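Local atomic coordinates of monomethylamine corrinoid protein 1 (Methanosarcina barkeri, PDB entry 3EZX), a protein that carries methyl groups between the proteins MtmB and MtbA by means of a bound cobalt corrinoid in methanogenesis from monomethylamine. Residues Q3-K8 with P22-E27; D7-A12 with K41-G46; E81-K86 with V112-G117; G93-F98 with L148-A153; G144-L149 with S177-F182. One frame throughout, in Å; residues are numbered along the deposited sequence.

Contact 1 (Q3-K8 with P22-E27)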
# COMPACT_ATOMS: atom_id res chain seq x y z
N GLN A 3 9.28 -20.10 11.93
CA GLN A 3 9.16 -19.07 12.96
C GLN A 3 10.44 -18.33 13.28
O GLN A 3 10.41 -17.13 13.55
CB GLN A 3 8.58 -19.66 14.25
CG GLN A 3 8.04 -18.59 15.20
CD GLN A 3 6.95 -17.75 14.55
OE1 GLN A 3 5.90 -18.26 14.19
NE2 GLN A 3 7.21 -16.45 14.40
N GLU A 4 11.58 -19.02 13.26
CA GLU A 4 12.83 -18.35 13.58
C GLU A 4 13.16 -17.21 12.62
O GLU A 4 13.46 -16.10 13.06
CB GLU A 4 14.00 -19.33 13.59
CG GLU A 4 15.35 -18.63 13.82
CD GLU A 4 16.54 -19.58 13.89
OE1 GLU A 4 16.70 -20.41 12.97
OE2 GLU A 4 17.31 -19.48 14.86
N ILE A 5 13.09 -17.46 11.32
CA ILE A 5 13.41 -16.41 10.37
C ILE A 5 12.36 -15.30 10.37
O ILE A 5 12.63 -14.18 9.95
CB ILE A 5 13.62 -16.99 8.94
CG1 ILE A 5 14.22 -15.90 8.03
CG2 ILE A 5 12.32 -17.51 8.40
CD1 ILE A 5 15.49 -15.26 8.61
N PHE A 6 11.15 -15.60 10.84
CA PHE A 6 10.12 -14.58 10.94
C PHE A 6 10.52 -13.58 12.04
O PHE A 6 10.49 -12.36 11.85
CB PHE A 6 8.76 -15.20 11.28
CG PHE A 6 8.09 -15.87 10.12
CD1 PHE A 6 8.11 -15.29 8.87
CD2 PHE A 6 7.41 -17.07 10.30
CE1 PHE A 6 7.46 -15.88 7.79
CE2 PHE A 6 6.76 -17.68 9.23
CZ PHE A 6 6.78 -17.08 7.97
N ASP A 7 10.91 -14.12 13.20
CA ASP A 7 11.33 -13.30 14.32
C ASP A 7 12.54 -12.43 13.93
O ASP A 7 12.62 -11.26 14.30
CB ASP A 7 11.69 -14.18 15.53
CG ASP A 7 10.54 -15.09 15.97
OD1 ASP A 7 9.39 -14.61 16.10
OD2 ASP A 7 10.79 -16.29 16.22
N LYS A 8 13.47 -13.02 13.18
CA LYS A 8 14.66 -12.28 12.74
C LYS A 8 14.27 -11.11 11.83
O LYS A 8 14.85 -10.02 11.91
CB LYS A 8 15.61 -13.22 12.00
CG LYS A 8 16.34 -14.22 12.87
CD LYS A 8 17.43 -14.94 12.09
CE LYS A 8 18.24 -15.84 13.00
NZ LYS A 8 19.39 -16.48 12.29
N PRO A 22 17.64 -6.81 4.17
CA PRO A 22 17.67 -7.40 2.83
C PRO A 22 18.26 -8.81 2.82
O PRO A 22 17.71 -9.71 2.18
CB PRO A 22 18.52 -6.40 2.04
CG PRO A 22 18.15 -5.10 2.70
CD PRO A 22 18.29 -5.49 4.15
N GLU A 23 19.35 -9.00 3.54
CA GLU A 23 20.02 -10.30 3.62
C GLU A 23 19.09 -11.39 4.13
O GLU A 23 19.09 -12.51 3.61
CB GLU A 23 21.24 -10.19 4.54
CG GLU A 23 22.21 -9.09 4.13
CD GLU A 23 22.52 -9.11 2.65
OE1 GLU A 23 21.63 -8.77 1.84
OE2 GLU A 23 23.66 -9.48 2.29
N LEU A 24 18.31 -11.06 5.15
CA LEU A 24 17.37 -11.99 5.75
C LEU A 24 16.22 -12.32 4.80
O LEU A 24 15.72 -13.44 4.78
CB LEU A 24 16.82 -11.41 7.05
CG LEU A 24 17.87 -11.16 8.13
CD1 LEU A 24 17.26 -10.41 9.31
CD2 LEU A 24 18.43 -12.49 8.59
N CYS A 25 15.81 -11.33 4.02
CA CYS A 25 14.74 -11.54 3.07
C CYS A 25 15.20 -12.57 2.05
O CYS A 25 14.42 -13.39 1.58
CB CYS A 25 14.39 -10.23 2.36
SG CYS A 25 13.26 -9.18 3.27
N LYS A 26 16.49 -12.53 1.73
CA LYS A 26 17.05 -13.47 0.78
C LYS A 26 17.19 -14.83 1.46
O LYS A 26 16.92 -15.87 0.84
CB LYS A 26 18.42 -13.00 0.29
CG LYS A 26 18.38 -11.73 -0.54
CD LYS A 26 19.77 -11.28 -0.93
CE LYS A 26 19.72 -9.98 -1.73
NZ LYS A 26 21.08 -9.49 -2.11
N GLU A 27 17.61 -14.83 2.72
CA GLU A 27 17.78 -16.06 3.48
C GLU A 27 16.46 -16.82 3.58
O GLU A 27 16.40 -18.02 3.32
CB GLU A 27 18.28 -15.77 4.90
CG GLU A 27 18.46 -17.02 5.75
CD GLU A 27 18.81 -16.71 7.20
OE1 GLU A 27 19.74 -15.91 7.44
OE2 GLU A 27 18.16 -17.27 8.10

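Contact 2 (D7-A12 with K41-G46)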
# COMPACT_ATOMS: atom_id res chain seq x y z
N ASP A 7 10.91 -14.12 13.20
CA ASP A 7 11.33 -13.30 14.32
C ASP A 7 12.54 -12.43 13.93
O ASP A 7 12.62 -11.26 14.30
CB ASP A 7 11.69 -14.18 15.53
CG ASP A 7 10.54 -15.09 15.97
OD1 ASP A 7 9.39 -14.61 16.10
OD2 ASP A 7 10.79 -16.29 16.22
N LYS A 8 13.47 -13.02 13.18
CA LYS A 8 14.66 -12.28 12.74
C LYS A 8 14.27 -11.11 11.83
O LYS A 8 14.85 -10.02 11.91
CB LYS A 8 15.61 -13.22 12.00
CG LYS A 8 16.34 -14.22 12.87
CD LYS A 8 17.43 -14.94 12.09
CE LYS A 8 18.24 -15.84 13.00
NZ LYS A 8 19.39 -16.48 12.29
N LEU A 9 13.29 -11.36 10.97
CA LEU A 9 12.80 -10.34 10.06
C LEU A 9 12.08 -9.28 10.90
O LEU A 9 12.29 -8.08 10.73
CB LEU A 9 11.84 -10.96 9.04
CG LEU A 9 12.50 -11.90 8.04
CD1 LEU A 9 11.46 -12.73 7.31
CD2 LEU A 9 13.34 -11.09 7.07
N ARG A 10 11.24 -9.75 11.81
CA ARG A 10 10.51 -8.85 12.69
C ARG A 10 11.47 -7.96 13.47
O ARG A 10 11.30 -6.74 13.53
CB ARG A 10 9.66 -9.67 13.68
CG ARG A 10 9.09 -8.88 14.84
CD ARG A 10 8.71 -9.81 15.98
NE ARG A 10 9.88 -10.43 16.60
CZ ARG A 10 9.82 -11.39 17.52
NH1 ARG A 10 8.64 -11.85 17.93
NH2 ARG A 10 10.93 -11.89 18.04
N ASP A 11 12.50 -8.58 14.06
CA ASP A 11 13.48 -7.85 14.86
C ASP A 11 14.37 -6.90 14.05
O ASP A 11 14.79 -5.86 14.56
CB ASP A 11 14.37 -8.82 15.65
CG ASP A 11 13.59 -9.66 16.64
OD1 ASP A 11 12.59 -9.16 17.19
OD2 ASP A 11 13.98 -10.83 16.88
N ALA A 12 14.65 -7.25 12.80
CA ALA A 12 15.49 -6.40 11.97
C ALA A 12 14.84 -5.04 11.80
O ALA A 12 15.53 -4.01 11.73
CB ALA A 12 15.70 -7.05 10.61
N LYS A 41 4.16 -12.05 8.03
CA LYS A 41 4.53 -12.75 9.26
C LYS A 41 5.85 -12.30 9.86
O LYS A 41 6.21 -12.72 10.97
CB LYS A 41 4.55 -14.26 9.03
CG LYS A 41 3.17 -14.87 8.89
CD LYS A 41 3.23 -16.36 8.58
CE LYS A 41 1.83 -16.93 8.39
NZ LYS A 41 1.86 -18.36 7.95
N GLY A 42 6.57 -11.42 9.16
CA GLY A 42 7.85 -10.93 9.64
C GLY A 42 8.04 -9.43 9.66
O GLY A 42 8.08 -8.81 10.73
N LEU A 43 8.19 -8.83 8.48
CA LEU A 43 8.40 -7.39 8.36
C LEU A 43 7.22 -6.61 8.93
O LEU A 43 7.41 -5.72 9.76
CB LEU A 43 8.62 -7.01 6.89
CG LEU A 43 9.74 -7.75 6.15
CD1 LEU A 43 9.72 -7.37 4.69
CD2 LEU A 43 11.10 -7.44 6.78
N SER A 44 6.01 -6.93 8.49
CA SER A 44 4.82 -6.24 8.97
C SER A 44 4.66 -6.37 10.49
O SER A 44 4.28 -5.41 11.16
CB SER A 44 3.58 -6.77 8.27
OG SER A 44 3.59 -6.47 6.89
N VAL A 45 4.94 -7.55 11.03
CA VAL A 45 4.84 -7.78 12.47
C VAL A 45 5.75 -6.80 13.19
O VAL A 45 5.36 -6.19 14.19
CB VAL A 45 5.29 -9.22 12.88
CG1 VAL A 45 5.25 -9.38 14.40
CG2 VAL A 45 4.39 -10.26 12.23
N GLY A 46 6.97 -6.66 12.67
CA GLY A 46 7.94 -5.75 13.25
C GLY A 46 7.52 -4.30 13.09
O GLY A 46 7.64 -3.52 14.03
O HOH W 1 7.47 -12.57 14.23

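Contact 3 (E81-K86 with V112-G117)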
# COMPACT_ATOMS: atom_id res chain seq x y z
N GLU A 81 10.07 -10.62 -6.64
CA GLU A 81 9.59 -11.95 -6.30
C GLU A 81 8.07 -11.99 -6.37
O GLU A 81 7.48 -13.00 -6.73
CB GLU A 81 10.06 -12.34 -4.90
CG GLU A 81 10.14 -13.83 -4.66
CD GLU A 81 11.13 -14.50 -5.59
OE1 GLU A 81 12.28 -14.01 -5.68
OE2 GLU A 81 10.77 -15.52 -6.22
N LEU A 82 7.44 -10.86 -6.02
CA LEU A 82 5.99 -10.75 -6.02
C LEU A 82 5.42 -10.54 -7.42
O LEU A 82 4.30 -10.95 -7.71
CB LEU A 82 5.54 -9.58 -5.14
CG LEU A 82 5.73 -9.64 -3.63
CD1 LEU A 82 5.45 -8.27 -3.03
CD2 LEU A 82 4.81 -10.68 -3.03
N GLU A 83 6.20 -9.90 -8.29
CA GLU A 83 5.75 -9.64 -9.65
C GLU A 83 5.74 -10.90 -10.51
O GLU A 83 5.34 -10.86 -11.67
CB GLU A 83 6.63 -8.56 -10.29
CG GLU A 83 6.61 -7.25 -9.53
CD GLU A 83 7.47 -6.18 -10.17
OE1 GLU A 83 8.63 -6.50 -10.53
OE2 GLU A 83 7.00 -5.03 -10.30
N LYS A 84 6.18 -12.02 -9.93
CA LYS A 84 6.18 -13.28 -10.65
C LYS A 84 4.74 -13.79 -10.64
O LYS A 84 3.93 -13.34 -9.83
CB LYS A 84 7.10 -14.30 -9.97
CG LYS A 84 8.57 -13.94 -10.04
CD LYS A 84 9.43 -14.98 -9.36
CE LYS A 84 10.91 -14.64 -9.48
NZ LYS A 84 11.78 -15.60 -8.76
N ASN A 85 4.43 -14.72 -11.53
CA ASN A 85 3.08 -15.26 -11.60
C ASN A 85 2.09 -14.17 -12.01
O ASN A 85 1.01 -14.06 -11.43
CB ASN A 85 2.65 -15.84 -10.25
CG ASN A 85 3.63 -16.86 -9.71
OD1 ASN A 85 3.94 -17.85 -10.37
ND2 ASN A 85 4.13 -16.61 -8.50
N LYS A 86 2.49 -13.35 -12.98
CA LYS A 86 1.63 -12.28 -13.47
C LYS A 86 0.34 -12.87 -14.06
O LYS A 86 0.14 -12.87 -15.27
CB LYS A 86 2.36 -11.46 -14.54
CG LYS A 86 3.27 -10.36 -13.99
CD LYS A 86 2.45 -9.27 -13.29
CE LYS A 86 3.32 -8.12 -12.80
NZ LYS A 86 2.53 -7.04 -12.12
N VAL A 112 0.63 -2.54 -2.38
CA VAL A 112 -0.67 -2.77 -3.00
C VAL A 112 -0.56 -2.69 -4.52
O VAL A 112 -1.13 -3.51 -5.24
CB VAL A 112 -1.71 -1.73 -2.56
CG1 VAL A 112 -2.96 -1.89 -3.39
CG2 VAL A 112 -2.02 -1.87 -1.07
N THR A 113 0.15 -1.67 -5.01
CA THR A 113 0.35 -1.44 -6.46
C THR A 113 1.04 -2.65 -7.08
O THR A 113 0.78 -2.99 -8.24
CB THR A 113 1.27 -0.18 -6.76
OG1 THR A 113 0.74 0.99 -6.11
CG2 THR A 113 1.32 0.08 -8.28
N THR A 114 1.93 -3.28 -6.32
CA THR A 114 2.64 -4.43 -6.84
C THR A 114 1.67 -5.59 -6.94
O THR A 114 1.62 -6.27 -7.97
CB THR A 114 3.82 -4.85 -5.94
OG1 THR A 114 4.82 -3.83 -5.95
CG2 THR A 114 4.41 -6.15 -6.42
N MET A 115 0.88 -5.82 -5.90
CA MET A 115 -0.07 -6.91 -5.94
C MET A 115 -1.02 -6.70 -7.10
O MET A 115 -1.19 -7.59 -7.95
CB MET A 115 -0.81 -7.02 -4.62
CG MET A 115 0.14 -7.39 -3.50
SD MET A 115 0.76 -9.11 -3.55
CE MET A 115 1.78 -9.19 -5.07
N LEU A 116 -1.65 -5.53 -7.15
CA LEU A 116 -2.51 -5.23 -8.27
C LEU A 116 -1.51 -5.29 -9.41
O LEU A 116 -0.37 -4.87 -9.25
CB LEU A 116 -3.07 -3.82 -8.16
CG LEU A 116 -4.18 -3.65 -7.12
CD1 LEU A 116 -4.65 -2.22 -7.12
CD2 LEU A 116 -5.31 -4.60 -7.46
N GLY A 117 -1.92 -5.82 -10.55
CA GLY A 117 -0.97 -5.92 -11.65
C GLY A 117 -0.44 -7.33 -11.64
O GLY A 117 -0.40 -7.99 -12.68

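Contact 4 (G93-F98 with L148-A153)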
# COMPACT_ATOMS: atom_id res chain seq x y z
N GLY A 93 -8.48 -4.82 -15.74
CA GLY A 93 -8.71 -3.39 -15.74
C GLY A 93 -7.47 -2.55 -15.50
O GLY A 93 -6.36 -3.08 -15.38
N LEU A 94 -7.67 -1.24 -15.43
CA LEU A 94 -6.58 -0.30 -15.20
C LEU A 94 -6.65 0.28 -13.80
O LEU A 94 -7.68 0.84 -13.40
CB LEU A 94 -6.64 0.84 -16.21
CG LEU A 94 -5.60 1.94 -15.99
CD1 LEU A 94 -4.24 1.43 -16.44
CD2 LEU A 94 -5.99 3.19 -16.76
N ALA A 95 -5.57 0.16 -13.05
CA ALA A 95 -5.53 0.70 -11.70
C ALA A 95 -4.62 1.92 -11.66
O ALA A 95 -3.47 1.86 -12.07
CB ALA A 95 -5.03 -0.36 -10.73
N ILE A 96 -5.17 3.02 -11.17
CA ILE A 96 -4.44 4.27 -11.03
C ILE A 96 -4.17 4.41 -9.54
O ILE A 96 -5.09 4.72 -8.77
CB ILE A 96 -5.28 5.47 -11.54
CG1 ILE A 96 -5.65 5.27 -13.03
CG2 ILE A 96 -4.51 6.76 -11.32
CD1 ILE A 96 -6.60 6.33 -13.56
N THR A 97 -2.92 4.16 -9.14
CA THR A 97 -2.52 4.21 -7.74
C THR A 97 -1.84 5.49 -7.29
O THR A 97 -1.03 6.07 -8.02
CB THR A 97 -1.57 3.03 -7.39
OG1 THR A 97 -0.50 2.96 -8.36
CG2 THR A 97 -2.33 1.70 -7.38
N PHE A 98 -2.13 5.92 -6.06
CA PHE A 98 -1.55 7.16 -5.57
C PHE A 98 -1.63 7.28 -4.05
O PHE A 98 -2.39 6.58 -3.40
CB PHE A 98 -2.31 8.32 -6.20
CG PHE A 98 -3.78 8.29 -5.90
CD1 PHE A 98 -4.29 8.97 -4.80
CD2 PHE A 98 -4.65 7.55 -6.69
CE1 PHE A 98 -5.64 8.91 -4.49
CE2 PHE A 98 -6.01 7.48 -6.38
CZ PHE A 98 -6.51 8.16 -5.28
N LEU A 148 -9.94 1.68 -11.95
CA LEU A 148 -9.99 1.56 -10.50
C LEU A 148 -9.03 2.57 -9.87
O LEU A 148 -7.84 2.58 -10.18
CB LEU A 148 -9.57 0.15 -10.05
CG LEU A 148 -9.34 -0.07 -8.55
CD1 LEU A 148 -10.62 0.22 -7.77
CD2 LEU A 148 -8.89 -1.51 -8.32
N LEU A 149 -9.56 3.42 -9.00
CA LEU A 149 -8.74 4.42 -8.33
C LEU A 149 -8.33 3.89 -6.96
O LEU A 149 -9.16 3.79 -6.06
CB LEU A 149 -9.52 5.73 -8.18
CG LEU A 149 -9.98 6.38 -9.49
CD1 LEU A 149 -10.70 7.69 -9.20
CD2 LEU A 149 -8.78 6.62 -10.40
N VAL A 150 -7.05 3.54 -6.83
CA VAL A 150 -6.50 3.02 -5.58
C VAL A 150 -5.73 4.12 -4.85
O VAL A 150 -4.64 4.51 -5.27
CB VAL A 150 -5.54 1.84 -5.86
CG1 VAL A 150 -5.20 1.13 -4.56
CG2 VAL A 150 -6.15 0.87 -6.85
N GLY A 151 -6.29 4.62 -3.75
CA GLY A 151 -5.63 5.69 -3.01
C GLY A 151 -5.11 5.35 -1.61
O GLY A 151 -5.73 4.59 -0.87
N SER A 152 -3.98 5.94 -1.25
CA SER A 152 -3.38 5.72 0.06
C SER A 152 -3.31 6.99 0.88
O SER A 152 -3.30 8.09 0.35
CB SER A 152 -1.96 5.15 -0.07
OG SER A 152 -1.97 3.77 -0.34
N ALA A 153 -3.25 6.81 2.19
CA ALA A 153 -3.16 7.92 3.13
C ALA A 153 -2.92 7.32 4.52
O ALA A 153 -3.76 6.60 5.05
CB ALA A 153 -4.44 8.74 3.11
O HOH W 2 -2.48 3.58 -2.81

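Contact 5 (G144-L149 with S177-F182)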
# COMPACT_ATOMS: atom_id res chain seq x y z
N GLY A 144 -14.51 6.03 -19.57
CA GLY A 144 -15.19 5.04 -20.39
C GLY A 144 -14.64 3.63 -20.29
O GLY A 144 -15.36 2.67 -20.55
N GLU A 145 -13.38 3.50 -19.90
CA GLU A 145 -12.79 2.17 -19.79
C GLU A 145 -12.84 1.63 -18.36
O GLU A 145 -13.40 2.26 -17.47
CB GLU A 145 -11.34 2.19 -20.31
CG GLU A 145 -10.44 3.23 -19.69
CD GLU A 145 -9.15 3.41 -20.48
OE1 GLU A 145 -9.21 3.90 -21.63
OE2 GLU A 145 -8.07 3.07 -19.95
N LYS A 146 -12.29 0.44 -18.17
CA LYS A 146 -12.29 -0.20 -16.86
C LYS A 146 -11.24 0.48 -15.99
O LYS A 146 -10.05 0.24 -16.15
CB LYS A 146 -11.96 -1.68 -17.02
CG LYS A 146 -12.61 -2.58 -15.98
CD LYS A 146 -14.12 -2.57 -16.11
CE LYS A 146 -14.76 -3.60 -15.20
NZ LYS A 146 -16.25 -3.60 -15.30
N VAL A 147 -11.69 1.32 -15.06
CA VAL A 147 -10.75 2.04 -14.20
C VAL A 147 -11.02 1.93 -12.70
O VAL A 147 -12.15 2.06 -12.25
CB VAL A 147 -10.71 3.54 -14.59
CG1 VAL A 147 -9.83 4.32 -13.63
CG2 VAL A 147 -10.19 3.69 -16.02
N LEU A 148 -9.94 1.68 -11.95
CA LEU A 148 -9.99 1.56 -10.50
C LEU A 148 -9.03 2.57 -9.87
O LEU A 148 -7.84 2.58 -10.18
CB LEU A 148 -9.57 0.15 -10.05
CG LEU A 148 -9.34 -0.07 -8.55
CD1 LEU A 148 -10.62 0.22 -7.77
CD2 LEU A 148 -8.89 -1.51 -8.32
N LEU A 149 -9.56 3.42 -9.00
CA LEU A 149 -8.74 4.42 -8.33
C LEU A 149 -8.33 3.89 -6.96
O LEU A 149 -9.16 3.79 -6.06
CB LEU A 149 -9.52 5.73 -8.18
CG LEU A 149 -9.98 6.38 -9.49
CD1 LEU A 149 -10.70 7.69 -9.20
CD2 LEU A 149 -8.78 6.62 -10.40
N SER A 177 -18.35 6.14 -13.63
CA SER A 177 -17.63 5.40 -14.67
C SER A 177 -16.39 4.71 -14.11
O SER A 177 -15.76 3.90 -14.80
CB SER A 177 -17.24 6.32 -15.83
OG SER A 177 -16.32 7.32 -15.42
N VAL A 178 -16.03 5.02 -12.87
CA VAL A 178 -14.86 4.42 -12.22
C VAL A 178 -15.15 3.94 -10.80
O VAL A 178 -16.00 4.49 -10.10
CB VAL A 178 -13.67 5.41 -12.15
CG1 VAL A 178 -13.33 5.93 -13.54
CG2 VAL A 178 -13.99 6.56 -11.20
N LYS A 179 -14.43 2.90 -10.38
CA LYS A 179 -14.58 2.33 -9.05
C LYS A 179 -13.47 2.92 -8.16
O LYS A 179 -12.33 3.06 -8.60
CB LYS A 179 -14.46 0.81 -9.14
CG LYS A 179 -13.27 0.36 -9.96
CD LYS A 179 -13.46 -1.00 -10.62
CE LYS A 179 -12.24 -1.32 -11.49
NZ LYS A 179 -12.35 -2.57 -12.27
N CYS A 180 -13.81 3.27 -6.92
CA CYS A 180 -12.84 3.87 -6.00
C CYS A 180 -12.56 3.09 -4.72
O CYS A 180 -13.47 2.80 -3.95
CB CYS A 180 -13.30 5.28 -5.61
SG CYS A 180 -13.35 6.45 -6.97
N MET A 181 -11.28 2.77 -4.50
CA MET A 181 -10.86 2.04 -3.31
C MET A 181 -9.77 2.82 -2.59
O MET A 181 -8.70 3.07 -3.15
CB MET A 181 -10.34 0.64 -3.70
CG MET A 181 -9.89 -0.22 -2.51
SD MET A 181 -9.35 -1.90 -2.95
CE MET A 181 -7.75 -1.58 -3.64
N PHE A 182 -10.05 3.23 -1.35
CA PHE A 182 -9.08 3.96 -0.55
C PHE A 182 -8.57 3.08 0.59
O PHE A 182 -9.26 2.17 1.03
CB PHE A 182 -9.69 5.24 0.03
CG PHE A 182 -9.97 6.31 -1.00
CD1 PHE A 182 -11.24 6.47 -1.54
CD2 PHE A 182 -8.95 7.16 -1.42
CE1 PHE A 182 -11.49 7.45 -2.49
CE2 PHE A 182 -9.19 8.15 -2.37
CZ PHE A 182 -10.46 8.30 -2.90
O HOH W 3 -13.57 4.64 -16.64
O HOH W 4 -16.28 1.91 -16.86
O HOH W 5 -14.70 1.42 -14.02

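Contact 1 (Q3-K8 with P22-E27)
Glu27 OE2 is approached by two groups of helix 3-14, Ile5 and Lys8. The methyl carbon Ile5 CD1 lies 3.4 Å from Glu27 OE2. Lys8 NZ stands 4.4 Å from Glu27 OE2, which is too far for a salt bridge. The opposite charges probably still attract each other at this exposed margin. Glu27 CG is anti to the backbone N (chi1 179°), and the chain beyond it is extended. Its carboxylate reaches the end of Ile5, and the two side chains lie alongside, running in opposite senses. Ile5 CD1 also meets Leu24 CD2, at 4.0 Å. This is the apolar centre of the contact. The other branch of Leu24 turns to the backbone, with Leu24 CD1 3.6 Å from Lys8 O. The same methyl group packs loosely on Lys8 CB.

The two segments run nearly antiparallel, at 163°, with their axes 10.2 Å apart. At this spacing the backbones do not meet. Side chains bridge the gap, Leu24 reaching as far as the Lys8 carbonyl, and little surface is buried. Leu24 extends the packing along helix 3-14 to Leu9 and Ala12. On helix 20-30, Cys25 instead packs on Ile38 of helix 35-55 and on Ala74 and Leu78 of helix 61-82. Helices 3-14 and 20-30 follow each other in the chain and form an antiparallel helical hairpin, which opens the N-terminal helical bundle of this corrinoid protein.

Contact 2 (D7-A12 with K41-G46)
Arg10 and Val45 cross obliquely, with Arg10 CD 3.8 Å from Val45 CG1. Arg10 CG is anti to the backbone N (chi1 167°) and lies against the backbone of Gly46, 3.7 Å from Gly46 CA. Beyond CD the chain turns back over its own helix, to Asp7 and Asp11. Its guanidinium has Asp11 at one edge and Asp7 over one face. Arg10 NE bonds to Asp11 OD1 at 3.1 Å, meeting it from above the carboxylate plane. Asp7 OD1 lies out of the guanidinium plane, so this ion pair rests on charge alone. An alanine in place of Arg10 would probably open a gap beside Val45 and leave Asp7 and Asp11 without their shared positive partner.

The backbones come close, with axes 6.9 Å apart at 32°. Gly42 and Gly46 make this possible, one helical turn apart in a GxxxG pattern. A CB on Gly46 would collide with Arg10 O, and one on Gly42 with Leu9 CB. Two CA-H...O contacts use the room: Arg10 CA to Gly42 O at 3.1 Å, and Gly46 CA to Arg10 O at 3.5 Å. The pair belongs to the N-terminal helical bundle.

On the buried flank, Leu9 CB faces Leu43 CD2 at 4.2 Å. Leu9 CB also rests on Gly42 CA. Leu43 continues to Met71, Ala74 and Leu78 of helix 61-82, while Leu9 packs on Leu24 of helix 20-30.

Contact 3 (E81-K86 with V112-G117)
Met115 is bent at chi2 (-71°) and again at chi3 (66°), and the second bend brings CE round to Leu82. Its CB points away from segment 81-86, so the fold-back is what makes the contact. Met115 CE ends 3.8 Å from Leu82 CB and also touches Leu82 CD2. Thr114 CG2 is anti to its backbone N and meets Leu82 CB at 3.8 Å as well. Both Met115 and Thr114 cross Leu82 at about a right angle. The methyl of Thr114 also touches Glu83, with Thr114 CG2 4.0 Å from Glu83 CG. Thr114 thus offers its methyl to the contact, while its hydroxyl is hydrogen-bonded to Arg110 O one turn back.

The contact joins the two halves of the protein. Residues 81-86 hold the end of helix 61-82, the last of the N-terminal bundle, and the first part of the linker. Helix 107-118 belongs to the Rossmann-like corrinoid domain, and Val112 on it touches the bound cobamide. Leu36 of helix 35-55 packs on both Leu82 and Met115, adding a third helix to the junction.

Lys86 bends at chi2 (-66°) and runs beside the backbone of Gly117. Lys86 NZ lies about equally near Gly117 C and Gly117 O, but the angle makes no hydrogen bond and so short an approach is doubtful. At the backbone angles of Gly117 (positive phi) a CB would press on Leu116 O, so glycine fits here.

Contact 4 (G93-F98 with L148-A153)
Five backbone hydrogen bonds join Leu94, Ile96 and Phe98 to Leu148, Val150 and Ser152 in a parallel ladder. Leu148 N bonds to Leu94 O at 2.8 Å, and Ile96 N to Leu148 O. The others run from Val150 N to Ile96 O, Phe98 N to Val150 O, and Ser152 N to Phe98 O.

Apolar contacts lie on both faces. Ile96 and Leu149 lie side by side, with Ile96 CD1 3.8 Å from Leu149 CD2. On the other face Thr97 CG2 meets Val150 CB at 3.6 Å.

In the aromatic contact, Phe98 CG sits between backbone N and carbonyl carbon (chi1 58°), and the ring covers Gly151. Gly151 CA makes a CH-pi contact 3.6 Å from the centroid, offset toward the rim, with Val150 O over the same face and Leu149 CB at the edge. A CB on Gly151 would collide with Phe98 CZ. An alanine in place of Phe98 would take the ring from over Gly151 CA and probably open a gap beside Leu149 CB.

Ser152 OG is hydrogen-bonded to cobamide N3B. In the parallel sheet of this Rossmann-like domain, strand 122-125 flanks 94-99, strand 179-183 flanks 147-152, and helix 107-118 packs on Thr97 and Val150.

Contact 5 (G144-L149 with S177-F182)
The aliphatic chain of Lys179 lies across Leu148, nearly perpendicular to it, with Lys179 CE 3.4 Å from Leu148 CB. Its CG lies between the backbone N and the carbonyl carbon (chi1 48°), close to Leu148 CD1, and the chain beyond is extended. Leu148 CD1 also reaches Met181 CB, at 4.1 Å. On the other face, Leu149 CD1 meets Cys180 SG at 3.7 Å and packs on Val178 CG2. Val147 and Val178 run alongside each other in the same sense, with Val147 CB 3.7 Å from Val178 CG1.

Three nearly straight backbone bonds fix this register. Lys179 N bonds to Val147 O at 3.1 Å. Leu149 N bonds to Lys179 O at 2.8 Å, and Met181 N to Leu149 O. These strands are parallel neighbours in the Rossmann-like sheet. Strand 179-183 is an outer strand of it, and helices 156-159 and 161-171 make the beta-alpha-beta crossover between them. Before the ladder begins, the loops are further apart. Waters lie there between Glu145 O and Ser177 O, and another takes the N-H of Val147.

Further out, Lys179 NZ forms a salt bridge with the terminal carboxylate of Met215. This probably helps offset the like charge of Lys146, whose NZ is 5.0 Å from Lys179 NZ. Ala211 and Val210 of helix 204-213 pack on Leu148 and Met181, respectively. Leu169 and Met166 of helix 161-171 pack on Leu149 and Cys180, respectively. The Met181 side chain comes within about 3 Å of the bound cobamide, and Met181 O makes a weak hydrogen bond to it.

Overall arrangement
Contacts 1 and 2 share helix 3-14 and lie about 8 Å apart, centre to centre, in the N-terminal helical bundle. Contacts 4 and 5 share strand 147-152 and are also about 8 Å apart, in the parallel sheet of the corrinoid domain. Contact 1 is about 37 Å from contact 5, centre to centre, on the opposite side of the chain's centre. Contact 3 lies between these pairs and joins the end of helix 61-82 to helix 107-118. It touches contact 4 through Leu116 and Val150, and their segments alternate along the chain. The bundle comes first in the chain and the sheet later, and the cobamide is bound where they face each other.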